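Local atomic coordinates of GGDEF family protein (Vibrio cholerae, PDB entry 5GZS), a protein that binds arginine in its periplasmic portion and is a diguanylate cyclase, so it probably couples periplasmic arginine sensing to cyclic di-GMP synthesis. Residues Q223-K229 and L262-V267; D280-K284 and G416-N420; R318-K322 and K374-Y378; E335-K341 and K356-A362; P38-D42 and P98-T102. All blocks are in the same frame, centred on the assembly; numbering follows the deposited sequence.

Contact 1: residues Q223-K229 and L262-V267; sequences QRVLRVK and LKCELV
Leu226 and Val228 exchange backbone hydrogen bonds with 263-267 in parallel register: Leu226 N to Lys263 O, Glu265 N to Leu226 O (3.0 Å), Val228 N to Glu265 O, and Val267 N to Val228 O at 2.8 Å. Apolar contacts fill the face that carries Leu226, Val228 and Cys264. There Val228 CG2 meets Cys264 CB at 3.8 Å and Leu226 CD1 lies 4.0 Å from Leu262 CD1, short branched chains suited to the helices 248-259 and 421-435 that cover this side. Cys264 is also tied by a disulfide to Cys257 of helix 248-259. On the other face, a water joins Glu265 OE2 to Arg227 NE, the latter bond weak, and Val225 CG1 rests on Glu265 CB (3.6 Å). Beta-branched Val267 lays CG2 over one face of the Arg227 guanidinium, 3.6 Å above its plane. Strand 264-266 is the outermost of its sheet, and the parallel pair spanning helix 248-259 is a beta-alpha-beta crossover of the periplasmic-binding-protein fold.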
# COMPACT_ATOMS: atom_id res chain seq x y z
N GLN A 223 25.27 8.48 31.45
CA GLN A 223 26.65 8.02 31.54
C GLN A 223 26.68 6.50 31.42
O GLN A 223 27.75 5.90 31.30
CB GLN A 223 27.33 8.44 32.85
CG GLN A 223 27.58 9.92 33.00
CD GLN A 223 28.08 10.58 31.72
OE1 GLN A 223 29.10 10.19 31.16
NE2 GLN A 223 27.34 11.57 31.25
N ARG A 224 25.52 5.87 31.46
CA ARG A 224 25.50 4.42 31.36
C ARG A 224 25.69 3.95 29.91
O ARG A 224 24.99 4.39 28.99
CB ARG A 224 24.20 3.88 31.93
CG ARG A 224 23.89 2.49 31.45
CD ARG A 224 22.92 1.81 32.37
NE ARG A 224 22.79 0.41 32.00
CZ ARG A 224 22.00 -0.45 32.63
NH1 ARG A 224 21.26 -0.04 33.65
NH2 ARG A 224 21.95 -1.71 32.23
N VAL A 225 26.66 3.06 29.70
CA VAL A 225 26.89 2.50 28.37
C VAL A 225 25.91 1.38 28.04
O VAL A 225 26.03 0.27 28.56
CB VAL A 225 28.33 1.98 28.23
CG1 VAL A 225 28.54 1.37 26.84
CG2 VAL A 225 29.34 3.10 28.51
N LEU A 226 24.93 1.67 27.19
CA LEU A 226 23.95 0.67 26.79
C LEU A 226 24.58 -0.47 26.00
O LEU A 226 25.23 -0.22 24.98
CB LEU A 226 22.86 1.32 25.96
CG LEU A 226 22.08 2.42 26.68
CD1 LEU A 226 20.96 2.92 25.77
CD2 LEU A 226 21.53 1.88 28.00
N ARG A 227 24.38 -1.71 26.43
CA ARG A 227 24.87 -2.86 25.67
C ARG A 227 23.86 -3.36 24.63
O ARG A 227 22.70 -3.65 24.95
CB ARG A 227 25.28 -3.99 26.61
CG ARG A 227 26.30 -3.51 27.64
CD ARG A 227 26.78 -4.61 28.59
NE ARG A 227 27.85 -5.42 28.02
CZ ARG A 227 27.65 -6.62 27.50
NH1 ARG A 227 26.42 -7.12 27.50
NH2 ARG A 227 28.65 -7.31 26.98
N VAL A 228 24.31 -3.44 23.36
CA VAL A 228 23.47 -3.75 22.21
C VAL A 228 23.94 -5.07 21.57
O VAL A 228 25.14 -5.31 21.47
CB VAL A 228 23.63 -2.63 21.15
CG1 VAL A 228 22.61 -2.77 20.03
CG2 VAL A 228 23.48 -1.28 21.79
N LYS A 229 23.01 -5.92 21.15
CA LYS A 229 23.39 -7.08 20.33
C LYS A 229 22.63 -7.08 19.01
O LYS A 229 21.46 -6.70 18.96
CB LYS A 229 23.17 -8.41 21.05
CG LYS A 229 24.20 -8.64 22.09
CD LYS A 229 24.46 -10.12 22.32
CE LYS A 229 25.48 -10.27 23.45
NZ LYS A 229 25.85 -11.67 23.72
N LEU A 262 22.74 9.28 23.86
CA LEU A 262 23.13 8.15 24.68
C LEU A 262 24.31 7.44 24.04
O LEU A 262 24.47 7.43 22.82
CB LEU A 262 21.99 7.17 24.85
CG LEU A 262 20.61 7.71 25.16
CD1 LEU A 262 19.66 6.61 24.87
CD2 LEU A 262 20.51 8.14 26.62
N LYS A 263 25.12 6.79 24.86
CA LYS A 263 26.25 6.03 24.35
C LYS A 263 25.87 4.56 24.26
O LYS A 263 25.48 3.95 25.24
CB LYS A 263 27.48 6.24 25.25
CG LYS A 263 27.15 6.50 26.71
CD LYS A 263 28.35 7.06 27.49
CE LYS A 263 28.77 8.41 26.96
NZ LYS A 263 29.70 9.11 27.89
N CYS A 264 26.00 3.99 23.06
CA CYS A 264 25.69 2.59 22.86
C CYS A 264 26.89 1.87 22.36
O CYS A 264 27.63 2.37 21.51
CB CYS A 264 24.56 2.37 21.86
SG CYS A 264 23.10 3.28 22.14
N GLU A 265 27.05 0.65 22.80
CA GLU A 265 28.16 -0.15 22.43
C GLU A 265 27.64 -1.45 21.89
O GLU A 265 26.92 -2.12 22.57
CB GLU A 265 28.97 -0.40 23.68
CG GLU A 265 30.16 -1.29 23.56
CD GLU A 265 31.05 -1.21 24.76
OE1 GLU A 265 31.80 -0.26 24.90
OE2 GLU A 265 31.00 -2.10 25.57
N LEU A 266 28.01 -1.82 20.68
CA LEU A 266 27.65 -3.09 20.10
C LEU A 266 28.52 -4.19 20.69
O LEU A 266 29.74 -4.08 20.66
CB LEU A 266 27.84 -3.06 18.59
CG LEU A 266 27.56 -4.45 18.02
CD1 LEU A 266 26.07 -4.59 17.93
CD2 LEU A 266 28.23 -4.67 16.69
N VAL A 267 27.93 -5.25 21.15
CA VAL A 267 28.73 -6.37 21.67
C VAL A 267 28.38 -7.74 21.02
O VAL A 267 27.24 -8.00 20.68
CB VAL A 267 28.58 -6.48 23.19
CG1 VAL A 267 29.15 -5.24 23.85
CG2 VAL A 267 27.12 -6.63 23.56
O HOH W 1 29.45 -3.32 27.39

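Contact 2: residues D280-K284 and G416-N420; sequences DLQDK and GFAKN
Leu281 and Lys284 close the end of helix 277-282 over Ala418, a helix-on-sheet packing in the periplasmic-binding-protein fold, with strand 414-417 running antiparallel to its neighbour 288-292. Leu281 does the apolar work. Its CG stands anti to the backbone N (chi1 -166°), which brings CD1 against the backbone of 417-418, 3.6 Å from Ala418 N and 4.0 Å from Ala418 CB. The other branch, CD2, lies against the Gly416 backbone. The small methyl of Ala418 fits between Leu281 and the Lys284 chain, whose CD is 3.9 Å from Ala418 CB.

Farther out, Leu281 is backed by Leu289 of strand 288-292 and by Ile286 and Ala302. Lys284 has positive phi and ends the helix in a Schellman motif, its N bonding back to Leu281 O at 3.2 Å; its aliphatic part then runs across the turn at 418-420. Lys419 centres an inverse gamma turn and sends its amine to Asn300 O. Asn420 is the N-cap of helix 421-435, where OD1 accepts from Gly423 N. Its amide nitrogen faces back across the contact, with Asn420 ND2 4.0 Å from Lys284 CD, the two side chains lying alongside one another and pointing opposite ways.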
# COMPACT_ATOMS: atom_id res chain seq x y z
N ASP A 280 19.89 -13.53 26.17
CA ASP A 280 20.72 -12.47 26.74
C ASP A 280 19.87 -11.25 27.13
O ASP A 280 20.13 -10.55 28.13
CB ASP A 280 21.80 -12.05 25.75
CG ASP A 280 23.02 -12.94 25.80
OD1 ASP A 280 23.02 -14.02 25.14
OD2 ASP A 280 23.99 -12.54 26.50
N LEU A 281 18.84 -11.02 26.33
CA LEU A 281 17.88 -9.95 26.59
C LEU A 281 16.99 -10.28 27.79
O LEU A 281 16.72 -9.42 28.64
CB LEU A 281 17.02 -9.70 25.35
CG LEU A 281 16.22 -8.41 25.38
CD1 LEU A 281 17.16 -7.21 25.46
CD2 LEU A 281 15.29 -8.33 24.15
N GLN A 282 16.54 -11.53 27.87
CA GLN A 282 15.74 -11.91 29.03
C GLN A 282 16.62 -12.00 30.27
O GLN A 282 16.17 -11.67 31.35
CB GLN A 282 14.97 -13.20 28.75
CG GLN A 282 13.90 -12.96 27.67
CD GLN A 282 13.23 -14.22 27.17
OE1 GLN A 282 12.14 -14.57 27.61
NE2 GLN A 282 13.87 -14.91 26.23
N ASP A 283 17.89 -12.36 30.11
CA ASP A 283 18.87 -12.32 31.21
C ASP A 283 19.07 -10.93 31.81
O ASP A 283 19.59 -10.80 32.92
CB ASP A 283 20.26 -12.80 30.75
CG ASP A 283 20.32 -14.28 30.46
OD1 ASP A 283 19.26 -14.95 30.44
OD2 ASP A 283 21.45 -14.77 30.25
N LYS A 284 18.73 -9.90 31.03
CA LYS A 284 19.13 -8.52 31.32
C LYS A 284 20.66 -8.36 31.22
O LYS A 284 21.23 -7.43 31.82
CB LYS A 284 18.65 -8.04 32.71
CG LYS A 284 17.23 -8.44 33.10
CD LYS A 284 16.19 -8.04 32.06
CE LYS A 284 14.87 -8.82 32.22
NZ LYS A 284 14.42 -8.82 33.64
N GLY A 416 14.15 -4.28 20.37
CA GLY A 416 13.66 -4.86 21.61
C GLY A 416 14.49 -4.34 22.76
O GLY A 416 15.69 -4.12 22.59
N PHE A 417 13.87 -4.12 23.91
CA PHE A 417 14.61 -3.60 25.08
C PHE A 417 14.30 -4.48 26.23
O PHE A 417 13.19 -5.02 26.32
CB PHE A 417 14.22 -2.16 25.43
CG PHE A 417 14.44 -1.16 24.32
CD1 PHE A 417 13.52 -1.04 23.29
CD2 PHE A 417 15.57 -0.35 24.32
CE1 PHE A 417 13.71 -0.12 22.28
CE2 PHE A 417 15.77 0.58 23.30
CZ PHE A 417 14.84 0.70 22.28
N ALA A 418 15.28 -4.66 27.11
CA ALA A 418 15.15 -5.56 28.24
C ALA A 418 13.99 -5.09 29.09
O ALA A 418 13.77 -3.89 29.25
CB ALA A 418 16.42 -5.59 29.04
N LYS A 419 13.26 -6.07 29.63
CA LYS A 419 12.10 -5.80 30.46
C LYS A 419 12.48 -5.31 31.86
O LYS A 419 12.35 -6.03 32.84
CB LYS A 419 11.26 -7.07 30.56
CG LYS A 419 10.06 -7.12 29.66
CD LYS A 419 8.93 -6.33 30.29
CE LYS A 419 7.66 -7.14 30.29
NZ LYS A 419 7.26 -7.45 28.90
N ASN A 420 12.95 -4.07 31.96
CA ASN A 420 13.16 -3.47 33.27
C ASN A 420 12.84 -1.98 33.13
O ASN A 420 12.54 -1.57 32.03
CB ASN A 420 14.58 -3.75 33.79
CG ASN A 420 15.66 -3.38 32.79
OD1 ASN A 420 15.54 -2.43 32.01
ND2 ASN A 420 16.75 -4.15 32.82

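Contact 3: residues R318-K322 and K374-Y378; sequences REHYK and KEVDY
A type II beta turn from Arg318 to Tyr321, at the end of strand 312-318, packs against the loop that leads into strand 378-382, and Arg318 reaches across to Asp377. The arginine chain bends at chi3 and presents NH2 to two acceptors lying near the guanidinium plane: Asp377 OD1 at 2.7 Å, in a salt bridge, and Val376 O at 3.1 Å. The second bond is the straighter, 168° at the hydrogen against 137°. NH2 meets each acceptor from above that acceptor's own plane. A long chain ending in a flat group with several N-H donors suits a place where a carboxylate and a carbonyl must be met together. Over one guanidinium face lies Lys374 CG, 3.5 Å above the plane, while Lys374 NZ comes near NH1 as a like charge.

Strands 312-318 and 378-382 are antiparallel neighbours in a mixed sheet of the solute-binding-protein type, so this contact joins their adjoining ends. Asp377 is buried, and its other oxygen forms a salt bridge with Arg336, so the carboxylate is held by two arginines. Tyr321 turns its edge toward the face of Tyr378 in an offset edge-to-face pair, centroids 5.5 Å apart and planes at 65°, with Tyr321 CE2 3.5 Å from Tyr378 CE1. The Tyr321 hydroxyl is hydrogen-bonded to Glu335, while the aliphatic part of Lys322 covers a face of the Tyr321 ring, CG above its centre.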
# COMPACT_ATOMS: atom_id res chain seq x y z
N ARG A 318 11.90 -25.04 -5.15
CA ARG A 318 12.79 -25.61 -6.14
C ARG A 318 12.45 -24.98 -7.49
O ARG A 318 11.27 -24.82 -7.82
CB ARG A 318 12.66 -27.13 -6.19
CG ARG A 318 13.85 -27.81 -5.57
CD ARG A 318 13.61 -29.27 -5.28
NE ARG A 318 12.52 -29.49 -4.35
CZ ARG A 318 11.37 -30.07 -4.69
NH1 ARG A 318 11.19 -30.47 -5.94
NH2 ARG A 318 10.42 -30.26 -3.79
N GLU A 319 13.48 -24.58 -8.23
CA GLU A 319 13.31 -23.94 -9.53
C GLU A 319 12.48 -24.82 -10.48
O GLU A 319 12.60 -26.04 -10.42
CB GLU A 319 14.68 -23.65 -10.13
CG GLU A 319 14.65 -22.84 -11.39
CD GLU A 319 16.00 -22.71 -12.05
OE1 GLU A 319 17.01 -22.77 -11.32
OE2 GLU A 319 16.09 -22.55 -13.29
N HIS A 320 11.67 -24.21 -11.35
CA HIS A 320 10.94 -24.95 -12.39
C HIS A 320 9.80 -25.84 -11.87
O HIS A 320 9.09 -26.47 -12.65
CB HIS A 320 11.91 -25.79 -13.23
CG HIS A 320 12.70 -24.98 -14.21
ND1 HIS A 320 13.53 -23.95 -13.83
CD2 HIS A 320 12.79 -25.06 -15.56
CE1 HIS A 320 14.10 -23.43 -14.90
NE2 HIS A 320 13.67 -24.09 -15.97
N TYR A 321 9.65 -25.86 -10.56
CA TYR A 321 8.64 -26.64 -9.85
C TYR A 321 7.29 -25.93 -9.69
O TYR A 321 7.18 -24.94 -8.95
CB TYR A 321 9.18 -27.01 -8.47
CG TYR A 321 8.19 -27.70 -7.56
CD1 TYR A 321 8.01 -29.08 -7.62
CD2 TYR A 321 7.47 -26.99 -6.61
CE1 TYR A 321 7.12 -29.72 -6.80
CE2 TYR A 321 6.57 -27.63 -5.77
CZ TYR A 321 6.41 -29.00 -5.87
OH TYR A 321 5.52 -29.65 -5.05
N LYS A 322 6.26 -26.45 -10.35
CA LYS A 322 4.86 -26.06 -10.16
C LYS A 322 4.57 -24.56 -10.33
O LYS A 322 3.71 -24.01 -9.65
CB LYS A 322 4.38 -26.50 -8.78
CG LYS A 322 4.22 -27.99 -8.63
CD LYS A 322 3.51 -28.35 -7.33
CE LYS A 322 3.03 -29.80 -7.34
NZ LYS A 322 1.76 -29.95 -8.11
N LYS A 374 14.71 -32.28 -1.82
CA LYS A 374 13.29 -32.61 -2.06
C LYS A 374 12.59 -33.25 -0.85
O LYS A 374 11.54 -33.88 -0.98
CB LYS A 374 13.14 -33.54 -3.27
CG LYS A 374 13.63 -32.96 -4.59
CD LYS A 374 13.61 -34.02 -5.69
CE LYS A 374 14.34 -33.54 -6.94
NZ LYS A 374 13.62 -32.43 -7.63
N GLU A 375 13.21 -33.09 0.33
CA GLU A 375 12.59 -33.41 1.61
C GLU A 375 11.29 -32.62 1.77
O GLU A 375 10.32 -33.08 2.37
CB GLU A 375 13.54 -33.07 2.76
CG GLU A 375 14.12 -34.25 3.50
CD GLU A 375 14.77 -33.84 4.80
OE1 GLU A 375 14.03 -33.65 5.79
OE2 GLU A 375 16.01 -33.69 4.84
N VAL A 376 11.33 -31.41 1.20
CA VAL A 376 10.26 -30.42 1.29
C VAL A 376 10.17 -29.65 -0.05
O VAL A 376 11.11 -29.68 -0.86
CB VAL A 376 10.53 -29.46 2.46
CG1 VAL A 376 11.56 -28.41 2.08
CG2 VAL A 376 9.24 -28.84 2.98
N ASP A 377 9.05 -28.97 -0.28
CA ASP A 377 8.80 -28.35 -1.58
C ASP A 377 8.78 -26.83 -1.59
O ASP A 377 9.07 -26.22 -2.63
CB ASP A 377 7.49 -28.86 -2.14
CG ASP A 377 7.47 -30.36 -2.30
OD1 ASP A 377 7.86 -30.83 -3.39
OD2 ASP A 377 7.08 -31.07 -1.35
N TYR A 378 8.42 -26.23 -0.45
CA TYR A 378 8.38 -24.77 -0.27
C TYR A 378 8.87 -24.42 1.12
O TYR A 378 8.46 -25.04 2.11
CB TYR A 378 6.95 -24.20 -0.44
CG TYR A 378 6.32 -24.34 -1.82
CD1 TYR A 378 5.56 -25.45 -2.16
CD2 TYR A 378 6.45 -23.34 -2.77
CE1 TYR A 378 4.97 -25.56 -3.41
CE2 TYR A 378 5.87 -23.44 -4.02
CZ TYR A 378 5.14 -24.55 -4.34
OH TYR A 378 4.56 -24.65 -5.60

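Contact 4: residues E335-K341 and K356-A362; sequences ERIGVIK and KILFSYA
Phe359 and Tyr361 stand on the same side of their strand, and each ring has a backbone carbonyl of the neighbouring segment at its edge: Ile337 O near the plane of Phe359, and Val339 O near that of Tyr361, 3.4 Å from CD1. Gly338 CA also lies at the Tyr361 edge, where the bare glycine backbone comes close to the ring. Arg336 passes obliquely by Phe359, its CG 3.6 Å from CE1, the guanidinium and ring planes 82° apart. Its charged end goes on to Asp377, while the Tyr361 hydroxyl pairs with Glu375.

The backbones form a parallel pair, the two strands of the beta-alpha-beta unit 337-340, 344-352 and 359-361, with strand 359-361 at the rim of its sheet. Ile337 O accepts from Phe359 N at 3.0 Å and Val339 N donates to Phe359 O at 2.8 Å, both nearly straight. Farther on, Lys341 N donates to Tyr361 O, but the bond from Tyr361 N to Val339 O is weak and bent (121°).

On the face opposite the two rings, Val339 and Leu358 pack on helix 344-352, branched aliphatic chains fitting its apolar side. Extended from CG to CE and then bent at chi4, Lys356 brings NZ in the carbonyl plane to Glu335 O at 3.3 Å. Lys356 crosses Ile337 at about a right angle, Lys356 CE 3.7 Å from Ile337 CD1. Lys356 also packs on Pro73 of the second subunit.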
# COMPACT_ATOMS: atom_id res chain seq x y z
N GLU A 335 0.93 -29.05 0.13
CA GLU A 335 2.36 -28.98 -0.16
C GLU A 335 3.18 -29.04 1.14
O GLU A 335 2.71 -28.63 2.21
CB GLU A 335 2.70 -27.70 -0.93
CG GLU A 335 2.06 -27.59 -2.30
CD GLU A 335 2.72 -28.47 -3.36
OE1 GLU A 335 2.13 -28.62 -4.45
OE2 GLU A 335 3.82 -29.00 -3.11
N ARG A 336 4.40 -29.55 1.03
CA ARG A 336 5.28 -29.65 2.18
C ARG A 336 5.98 -28.32 2.41
O ARG A 336 6.78 -27.89 1.59
CB ARG A 336 6.30 -30.76 1.98
CG ARG A 336 5.71 -32.15 1.86
CD ARG A 336 6.79 -33.22 1.98
NE ARG A 336 6.84 -34.09 0.82
CZ ARG A 336 7.72 -33.99 -0.18
NH1 ARG A 336 8.65 -33.04 -0.18
NH2 ARG A 336 7.65 -34.85 -1.19
N ILE A 337 5.68 -27.66 3.53
CA ILE A 337 6.31 -26.39 3.80
C ILE A 337 7.30 -26.53 4.93
O ILE A 337 6.98 -27.05 6.00
CB ILE A 337 5.30 -25.29 4.16
CG1 ILE A 337 4.47 -24.90 2.92
CG2 ILE A 337 6.02 -24.07 4.68
CD1 ILE A 337 3.15 -24.28 3.25
N GLY A 338 8.52 -26.07 4.69
CA GLY A 338 9.53 -26.15 5.71
C GLY A 338 9.72 -24.84 6.44
O GLY A 338 9.93 -23.80 5.80
N VAL A 339 9.66 -24.90 7.77
CA VAL A 339 10.03 -23.76 8.61
C VAL A 339 11.07 -24.19 9.64
O VAL A 339 11.34 -25.38 9.79
CB VAL A 339 8.82 -23.17 9.36
CG1 VAL A 339 9.12 -21.73 9.80
CG2 VAL A 339 7.59 -23.16 8.47
N ILE A 340 11.66 -23.21 10.32
CA ILE A 340 12.53 -23.43 11.46
C ILE A 340 11.72 -23.45 12.77
O ILE A 340 10.84 -22.61 12.98
CB ILE A 340 13.59 -22.32 11.55
CG1 ILE A 340 14.24 -22.11 10.18
CG2 ILE A 340 14.62 -22.67 12.59
CD1 ILE A 340 15.17 -20.91 10.14
N LYS A 341 12.02 -24.41 13.65
CA LYS A 341 11.28 -24.53 14.91
C LYS A 341 11.42 -23.27 15.78
O LYS A 341 12.50 -22.68 15.90
CB LYS A 341 11.76 -25.77 15.68
CG LYS A 341 10.81 -26.20 16.80
CD LYS A 341 11.48 -27.09 17.84
CE LYS A 341 12.30 -26.25 18.80
NZ LYS A 341 12.17 -26.65 20.24
N LYS A 356 -2.39 -27.35 10.18
CA LYS A 356 -1.67 -27.95 9.06
C LYS A 356 -0.29 -28.41 9.52
O LYS A 356 0.33 -27.76 10.37
CB LYS A 356 -1.55 -26.94 7.91
CG LYS A 356 -0.65 -27.35 6.76
CD LYS A 356 -0.27 -26.14 5.90
CE LYS A 356 0.57 -26.55 4.70
NZ LYS A 356 0.33 -27.97 4.34
N ILE A 357 0.19 -29.52 8.98
CA ILE A 357 1.54 -29.94 9.31
C ILE A 357 2.56 -29.07 8.61
O ILE A 357 2.57 -28.97 7.37
CB ILE A 357 1.82 -31.39 8.93
CG1 ILE A 357 0.98 -32.32 9.79
CG2 ILE A 357 3.28 -31.70 9.26
CD1 ILE A 357 1.29 -32.14 11.27
N LEU A 358 3.39 -28.42 9.42
CA LEU A 358 4.59 -27.77 8.94
C LEU A 358 5.73 -28.70 9.30
O LEU A 358 5.63 -29.46 10.26
CB LEU A 358 4.76 -26.39 9.58
CG LEU A 358 3.52 -25.49 9.65
CD1 LEU A 358 3.78 -24.24 10.52
CD2 LEU A 358 3.12 -25.09 8.26
N PHE A 359 6.81 -28.68 8.51
CA PHE A 359 8.02 -29.43 8.85
C PHE A 359 8.98 -28.46 9.51
O PHE A 359 9.25 -27.39 8.96
CB PHE A 359 8.64 -30.07 7.60
CG PHE A 359 7.79 -31.13 6.98
CD1 PHE A 359 6.83 -30.82 6.03
CD2 PHE A 359 7.95 -32.46 7.35
CE1 PHE A 359 6.04 -31.81 5.46
CE2 PHE A 359 7.18 -33.45 6.80
CZ PHE A 359 6.22 -33.13 5.85
N SER A 360 9.49 -28.82 10.68
CA SER A 360 10.33 -27.88 11.43
C SER A 360 11.80 -28.26 11.36
O SER A 360 12.15 -29.44 11.26
CB SER A 360 9.89 -27.78 12.89
OG SER A 360 8.47 -27.87 13.00
N TYR A 361 12.65 -27.25 11.40
CA TYR A 361 14.08 -27.46 11.34
C TYR A 361 14.75 -26.58 12.36
O TYR A 361 14.13 -25.68 12.94
CB TYR A 361 14.63 -27.15 9.95
CG TYR A 361 14.18 -28.14 8.92
CD1 TYR A 361 12.97 -27.98 8.26
CD2 TYR A 361 14.96 -29.24 8.62
CE1 TYR A 361 12.55 -28.90 7.31
CE2 TYR A 361 14.55 -30.17 7.67
CZ TYR A 361 13.34 -29.99 7.01
OH TYR A 361 12.93 -30.89 6.07
N ALA A 362 16.03 -26.86 12.56
CA ALA A 362 16.82 -26.22 13.58
C ALA A 362 17.42 -24.93 13.05
O ALA A 362 17.73 -24.01 13.81
CB ALA A 362 17.92 -27.17 14.06

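Contact 5: residues P38-D42 and P98-T102; sequences PSFND and PKGTT. With ARG (arginine), chain B.
Thr102 N donates to the carboxylate O of the bound arginine at 2.7 Å, the shortest polar bond here, just beyond the turn that packs against Phe40. Across the contact, Phe40 holds its CG anti to the backbone N (chi1 161°), which carries the ring between that turn and the ligand. One face takes the aliphatic chain of the arginine, with ligand CG 3.5 Å above the plane and offset toward the rim. At the edge, near the ring plane, lie the carbonyls of Lys99 and Gly100, the latter with its O 3.2 Å from Phe40 CE2. Thr101 CG2 approaches obliquely, 3.4 Å from Phe40 CD2. A flat apolar ring suits this place, since it can offer a face to methylenes and an edge to oxygens at once.

Gly100 holds the positive-phi position of a type II turn from Pro98 to Thr101, and Thr101 OG1 braces that turn by donating to Pro98 O at 2.9 Å. Lys99 extends past Asn41, with Glu120 as the main polar partner of its amine. Ser39 is the N-cap of helix 40-49, its OG accepting from Asn41 N at 3.1 Å.

The pocket is that of a periplasmic binding protein, completed by Glu11, Asn57, Thr59, Arg64 and Glu77 among others; the contact sets the N-terminus of helix 40-49 against the loop between strand 94-98 and helix 103-110.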
# COMPACT_ATOMS: atom_id res chain seq x y z
N PRO A 38 -0.02 38.22 12.31
CA PRO A 38 -0.41 37.20 13.29
C PRO A 38 -0.99 35.93 12.65
O PRO A 38 -1.10 34.90 13.33
CB PRO A 38 -1.46 37.91 14.13
CG PRO A 38 -2.00 38.99 13.22
CD PRO A 38 -0.87 39.42 12.36
N SER A 39 -1.35 35.99 11.37
CA SER A 39 -1.89 34.83 10.66
C SER A 39 -1.52 34.79 9.18
O SER A 39 -1.33 35.82 8.52
CB SER A 39 -3.42 34.79 10.81
OG SER A 39 -4.02 34.06 9.75
N PHE A 40 -1.45 33.58 8.64
CA PHE A 40 -1.07 33.40 7.25
C PHE A 40 -2.08 34.03 6.29
O PHE A 40 -1.73 34.46 5.20
CB PHE A 40 -0.93 31.91 6.94
CG PHE A 40 -0.99 31.58 5.48
CD1 PHE A 40 0.14 31.70 4.69
CD2 PHE A 40 -2.16 31.14 4.91
CE1 PHE A 40 0.09 31.38 3.37
CE2 PHE A 40 -2.22 30.83 3.57
CZ PHE A 40 -1.09 30.94 2.80
N ASN A 41 -3.33 34.06 6.68
CA ASN A 41 -4.32 34.62 5.79
C ASN A 41 -4.30 36.15 5.87
O ASN A 41 -4.57 36.83 4.87
CB ASN A 41 -5.67 34.02 6.12
CG ASN A 41 -6.80 34.51 5.22
OD1 ASN A 41 -7.41 35.54 5.49
ND2 ASN A 41 -7.10 33.74 4.17
N ASP A 42 -3.93 36.69 7.04
CA ASP A 42 -3.54 38.10 7.16
C ASP A 42 -2.46 38.45 6.14
O ASP A 42 -2.52 39.50 5.53
CB ASP A 42 -3.01 38.42 8.57
CG ASP A 42 -4.12 38.69 9.56
OD1 ASP A 42 -5.30 38.39 9.27
OD2 ASP A 42 -3.80 39.21 10.65
N PRO A 98 -4.86 25.70 9.37
CA PRO A 98 -4.65 27.13 9.16
C PRO A 98 -5.55 27.61 8.04
O PRO A 98 -5.66 26.95 7.01
CB PRO A 98 -3.17 27.24 8.76
CG PRO A 98 -2.59 25.90 9.00
CD PRO A 98 -3.70 24.91 8.94
N LYS A 99 -6.19 28.75 8.25
CA LYS A 99 -7.18 29.19 7.29
C LYS A 99 -6.46 29.91 6.14
O LYS A 99 -5.45 30.58 6.35
CB LYS A 99 -8.21 30.10 7.98
CG LYS A 99 -8.91 31.06 7.05
CD LYS A 99 -9.30 32.31 7.78
CE LYS A 99 -8.00 33.03 7.89
NZ LYS A 99 -7.80 34.35 8.54
N GLY A 100 -6.97 29.72 4.93
CA GLY A 100 -6.35 30.29 3.74
C GLY A 100 -5.29 29.39 3.11
O GLY A 100 -4.80 29.67 2.00
N THR A 101 -4.91 28.33 3.81
CA THR A 101 -3.81 27.51 3.31
C THR A 101 -4.28 26.45 2.35
O THR A 101 -5.47 26.17 2.22
CB THR A 101 -3.02 26.79 4.44
OG1 THR A 101 -3.87 25.84 5.09
CG2 THR A 101 -2.45 27.79 5.43
N THR A 102 -3.31 25.85 1.70
CA THR A 102 -3.51 24.76 0.78
C THR A 102 -3.85 23.47 1.54
O THR A 102 -4.29 22.48 0.94
CB THR A 102 -2.25 24.58 -0.09
OG1 THR A 102 -2.60 23.98 -1.34
CG2 THR A 102 -1.21 23.74 0.63
N ARG B . 2.36 26.96 1.45
CA ARG B . 1.00 26.72 1.91
C ARG B . 0.04 27.74 1.32
O ARG B . -1.16 27.49 1.20
CB ARG B . 0.95 26.75 3.43
CG ARG B . 1.28 28.10 4.03
CD ARG B . 1.52 27.92 5.51
NE ARG B . 1.75 29.17 6.19
CZ ARG B . 2.88 29.86 6.11
NH1 ARG B . 3.89 29.42 5.37
NH2 ARG B . 2.99 31.00 6.77
OXT ARG B . 0.43 28.83 0.95

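How the contacts relate
Contacts 1 and 2 serve one sheet and touch through a long, weak ion pair from Lys229 to Asp280; contacts 3 and 4 share another, joined by backbone pairing of Tyr378 with Gly338. Contacts 1 and 4 are both parallel strand pairs at a sheet rim, ladders of backbone bonds with one face turned to helices. Contact 2 rests on van der Waals packing, whereas contact 3 relies on charge and aromatic rings, around a buried aspartate. None is wholly core; each mixes buried and more exposed residues. Contact 5 stands apart, its centre about 46 Å or more from the centres of the others, and alone holds ligand.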